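Subclass B1 metallo-beta-lactamase (Myroides odoratimimus, PDB 6T5L) probably hydrolyses the beta-lactam ring of carbapenems and related antibiotics with zinc ions bound in its active site. Local coordinates at residues 75-78 with 79-83; 190-194 with 195-199. All coordinates share one frame; numbering follows the deposited sequence.

Contact 1: residues 75-78 with 79-83; sequences LELI and NFVTN
Four successive backbone bonds tie Leu75, Glu76, Leu77 and Ile78 to Asn79, Phe80, Val81 and Thr82, each amide reaching the carbonyl four residues back as in a regular alpha-helix. Asn79 N donates to Leu75 O at 2.9 Å with an almost straight N-H...O angle of 168°, and Thr82 N to Ile78 O is also 2.9 Å. Thr82 OG1 lies 3.2 Å from that same Ile78 O, because a chi1 of -65° sets the hydroxyl anti to its own carbonyl carbon and turns it back along the helix.

Van der Waals touches join side chains one turn apart. Leu75 meets the Asn79 amide at an oblique angle, its CD1 methyl 3.6 Å from ND2, so that a leucine branch lies against a polar group on a partly exposed side. The apolar pair is Leu77 with Val81, CD1 to CG2 4.3 Å; branched aliphatic chains suit this buried side, which packs on Leu55 of strand 49-58.

The helix 71-83 connects strands 61-65 and 88-93 in a beta-alpha-beta unit. Phe80 reaches Ile27 of strand 25-29 and the ring of Tyr20, and Glu76 bonds to Tyr20 and Asn24. Leu75 and Ile78 face helix 105-110 through Glu107 and Phe108.

Contact 2: residues 190-194 with 195-199; sequences GYLGD and ANIKE
Leu192 holds CG anti to its carbonyl carbon (chi1 -58°), and with CD1 extended (chi2 177°) the other branch, CD2, is turned against both Ala195 CB and Ile197 CG2. CD2 is 4.1 Å from Ala195 CB, and Ile197 CG2 lies at the same separation from CD2. The Leu192 and Ile197 side chains cross at about a right angle. On the other partner the alanine methyl itself makes the touch, and both Leu192 and Ala195 also meet Trp200.

The backbone makes a type I turn from Leu192 to Ala195, closed by a weak bond from Ala195 N to Leu192 O at 3.2 Å. Glycine suits position 193 because a beta carbon there would run into Tyr191 OH. Separately, Gly193 N sits 3.3 Å above one face of the Tyr191 ring, offset toward its rim. A water joins Asp194 O and Ala195 O through two weak bonds.

Farther along, Asn196 OD1 accepts from Glu199 N at 3.0 Å. The donor stands well above the carbonyl plane and the N-H...O angle is bent to 132°, while ND2 is held by Glu159. This is an Asx motif, set just before helix 200-210. The Asp194 side chain lies about 6 Å from a zinc ion, and its OD2 is hydrogen-bonded to NE2 of the zinc ligand His98, a second-shell arrangement at the edge of the metallo-beta-lactamase active site.

In the fold
Contact 1 comes first along the chain, in helix 71-83, and is complete well before contact 2 begins in the loop between strand 175-179 and helix 200-210. Their centres are about 34 Å apart, their nearest atoms about 22 Å, and they occupy opposite sides of the chain's centre, yet both belong to the metallo-beta-lactamase fold. Contact 1 belongs to a helix packed on the six-stranded mixed sheet, remote from contact 2. The loop of contact 2 follows a strand of the five-stranded sheet and borders the two zinc ions. One is bound by His96, His98 and His161, the other by Asp100, Cys180 and His221, both drawing on the two halves of the sequence.

Contact 1: residues 75-78 with 79-83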
# COMPACT_ATOMS: atom_id res chain seq x y z
N LEU A 75 10.57 4.97 10.44
CA LEU A 75 10.98 4.68 11.82
C LEU A 75 9.88 5.06 12.83
O LEU A 75 9.66 4.35 13.83
CB LEU A 75 12.28 5.43 12.16
CG LEU A 75 12.88 5.31 13.55
CD1 LEU A 75 13.24 3.83 13.92
CD2 LEU A 75 14.21 6.23 13.80
N GLU A 76 9.19 6.20 12.63
CA GLU A 76 8.05 6.48 13.50
C GLU A 76 7.01 5.37 13.43
O GLU A 76 6.48 4.96 14.46
CB GLU A 76 7.37 7.82 13.20
CG GLU A 76 8.26 9.05 13.50
CD GLU A 76 7.54 10.40 13.40
OE1 GLU A 76 6.30 10.48 13.64
OE2 GLU A 76 8.23 11.39 13.03
N LEU A 77 6.74 4.83 12.25
CA LEU A 77 5.74 3.75 12.13
C LEU A 77 6.21 2.46 12.83
O LEU A 77 5.45 1.85 13.60
CB LEU A 77 5.48 3.48 10.66
CG LEU A 77 4.58 2.29 10.33
CD1 LEU A 77 3.26 2.47 11.00
CD2 LEU A 77 4.33 2.18 8.89
N ILE A 78 7.45 2.06 12.60
CA ILE A 78 7.99 0.83 13.22
C ILE A 78 7.98 0.95 14.75
O ILE A 78 7.51 0.05 15.45
CB ILE A 78 9.41 0.56 12.68
CG1 ILE A 78 9.32 0.21 11.19
CG2 ILE A 78 10.08 -0.56 13.50
CD1 ILE A 78 10.65 0.30 10.40
N ASN A 79 8.45 2.08 15.27
CA ASN A 79 8.43 2.31 16.71
C ASN A 79 7.00 2.33 17.23
O ASN A 79 6.71 1.79 18.30
CB ASN A 79 9.17 3.61 17.04
CG ASN A 79 10.73 3.44 17.02
OD1 ASN A 79 11.26 2.32 17.08
ND2 ASN A 79 11.42 4.55 16.91
N PHE A 80 6.06 2.91 16.47
CA PHE A 80 4.67 2.84 16.91
C PHE A 80 4.18 1.39 17.01
O PHE A 80 3.48 1.01 17.95
CB PHE A 80 3.77 3.62 15.98
CG PHE A 80 2.28 3.35 16.17
CD1 PHE A 80 1.56 4.04 17.12
CD2 PHE A 80 1.63 2.43 15.39
CE1 PHE A 80 0.18 3.82 17.27
CE2 PHE A 80 0.25 2.19 15.53
CZ PHE A 80 -0.47 2.88 16.48
N VAL A 81 4.50 0.59 16.01
CA VAL A 81 4.03 -0.79 16.07
C VAL A 81 4.63 -1.50 17.28
O VAL A 81 3.92 -2.17 18.03
CB VAL A 81 4.36 -1.54 14.76
CG1 VAL A 81 4.06 -3.02 14.94
CG2 VAL A 81 3.57 -0.93 13.59
N THR A 82 5.93 -1.29 17.52
CA THR A 82 6.61 -2.01 18.58
C THR A 82 6.10 -1.58 19.93
O THR A 82 5.71 -2.41 20.76
CB THR A 82 8.11 -1.78 18.49
OG1 THR A 82 8.57 -2.35 17.28
CG2 THR A 82 8.88 -2.38 19.72
N ASN A 83 6.08 -0.27 20.18
CA ASN A 83 5.80 0.23 21.51
C ASN A 83 4.34 0.48 21.80
O ASN A 83 3.96 0.47 22.98
CB ASN A 83 6.53 1.54 21.75
CG ASN A 83 8.04 1.39 21.61
OD1 ASN A 83 8.61 0.40 22.05
ND2 ASN A 83 8.66 2.33 20.94

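Contact 2: residues 190-194 with 195-199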
# COMPACT_ATOMS: atom_id res chain seq x y z
N GLY A 190 -4.05 12.48 -12.08
CA GLY A 190 -2.72 12.39 -11.48
C GLY A 190 -1.59 12.04 -12.46
O GLY A 190 -1.67 12.28 -13.68
N TYR A 191 -0.55 11.42 -11.92
CA TYR A 191 0.68 11.17 -12.64
C TYR A 191 0.53 9.99 -13.60
O TYR A 191 0.20 8.87 -13.18
CB TYR A 191 1.83 10.89 -11.67
CG TYR A 191 3.15 10.65 -12.39
CD1 TYR A 191 3.59 11.49 -13.41
CD2 TYR A 191 3.91 9.53 -12.09
CE1 TYR A 191 4.78 11.24 -14.07
CE2 TYR A 191 5.07 9.28 -12.74
CZ TYR A 191 5.52 10.13 -13.73
OH TYR A 191 6.68 9.86 -14.34
N LEU A 192 0.81 10.23 -14.87
CA LEU A 192 0.57 9.21 -15.87
C LEU A 192 1.86 8.76 -16.54
O LEU A 192 1.79 8.07 -17.56
CB LEU A 192 -0.42 9.73 -16.93
CG LEU A 192 -1.78 10.18 -16.43
CD1 LEU A 192 -2.63 10.73 -17.57
CD2 LEU A 192 -2.41 8.93 -15.71
N GLY A 193 3.03 9.19 -16.02
CA GLY A 193 4.28 8.96 -16.75
C GLY A 193 4.61 7.48 -16.89
O GLY A 193 5.18 7.07 -17.90
N ASP A 194 4.20 6.66 -15.91
CA ASP A 194 4.44 5.22 -15.92
C ASP A 194 3.16 4.41 -16.12
O ASP A 194 3.16 3.19 -15.91
CB ASP A 194 5.11 4.80 -14.60
CG ASP A 194 6.51 5.37 -14.45
OD1 ASP A 194 7.17 5.49 -15.47
OD2 ASP A 194 6.95 5.77 -13.36
N ALA A 195 2.06 5.07 -16.46
CA ALA A 195 0.76 4.43 -16.44
C ALA A 195 0.46 3.73 -17.76
O ALA A 195 1.01 4.04 -18.81
CB ALA A 195 -0.32 5.47 -16.17
N ASN A 196 -0.50 2.82 -17.72
CA ASN A 196 -1.03 2.20 -18.93
C ASN A 196 -2.47 2.66 -18.92
O ASN A 196 -3.28 2.10 -18.16
CB ASN A 196 -0.91 0.68 -18.91
CG ASN A 196 -1.49 0.04 -20.16
OD1 ASN A 196 -2.40 0.59 -20.79
ND2 ASN A 196 -0.93 -1.11 -20.55
N ILE A 197 -2.76 3.75 -19.63
CA ILE A 197 -4.12 4.30 -19.64
C ILE A 197 -5.06 3.47 -20.51
O ILE A 197 -6.29 3.58 -20.39
CB ILE A 197 -4.13 5.78 -20.09
CG1 ILE A 197 -3.41 5.95 -21.42
CG2 ILE A 197 -3.47 6.63 -18.97
CD1 ILE A 197 -3.94 7.13 -22.18
N LYS A 198 -4.52 2.64 -21.40
CA LYS A 198 -5.44 1.83 -22.20
C LYS A 198 -6.04 0.72 -21.35
O LYS A 198 -7.18 0.30 -21.58
CB LYS A 198 -4.76 1.29 -23.45
CG LYS A 198 -4.40 2.39 -24.46
CD LYS A 198 -5.32 3.63 -24.35
CE LYS A 198 -5.46 4.43 -25.64
NZ LYS A 198 -5.52 5.91 -25.40
N GLU A 199 -5.34 0.30 -20.30
CA GLU A 199 -5.78 -0.83 -19.52
C GLU A 199 -6.25 -0.47 -18.13
O GLU A 199 -6.78 -1.34 -17.45
CB GLU A 199 -4.66 -1.87 -19.41
CG GLU A 199 -4.44 -2.73 -20.65
CD GLU A 199 -5.62 -3.64 -20.99
OE1 GLU A 199 -5.90 -4.59 -20.22
OE2 GLU A 199 -6.28 -3.41 -22.02
O HOH W 1 3.23 2.28 -18.35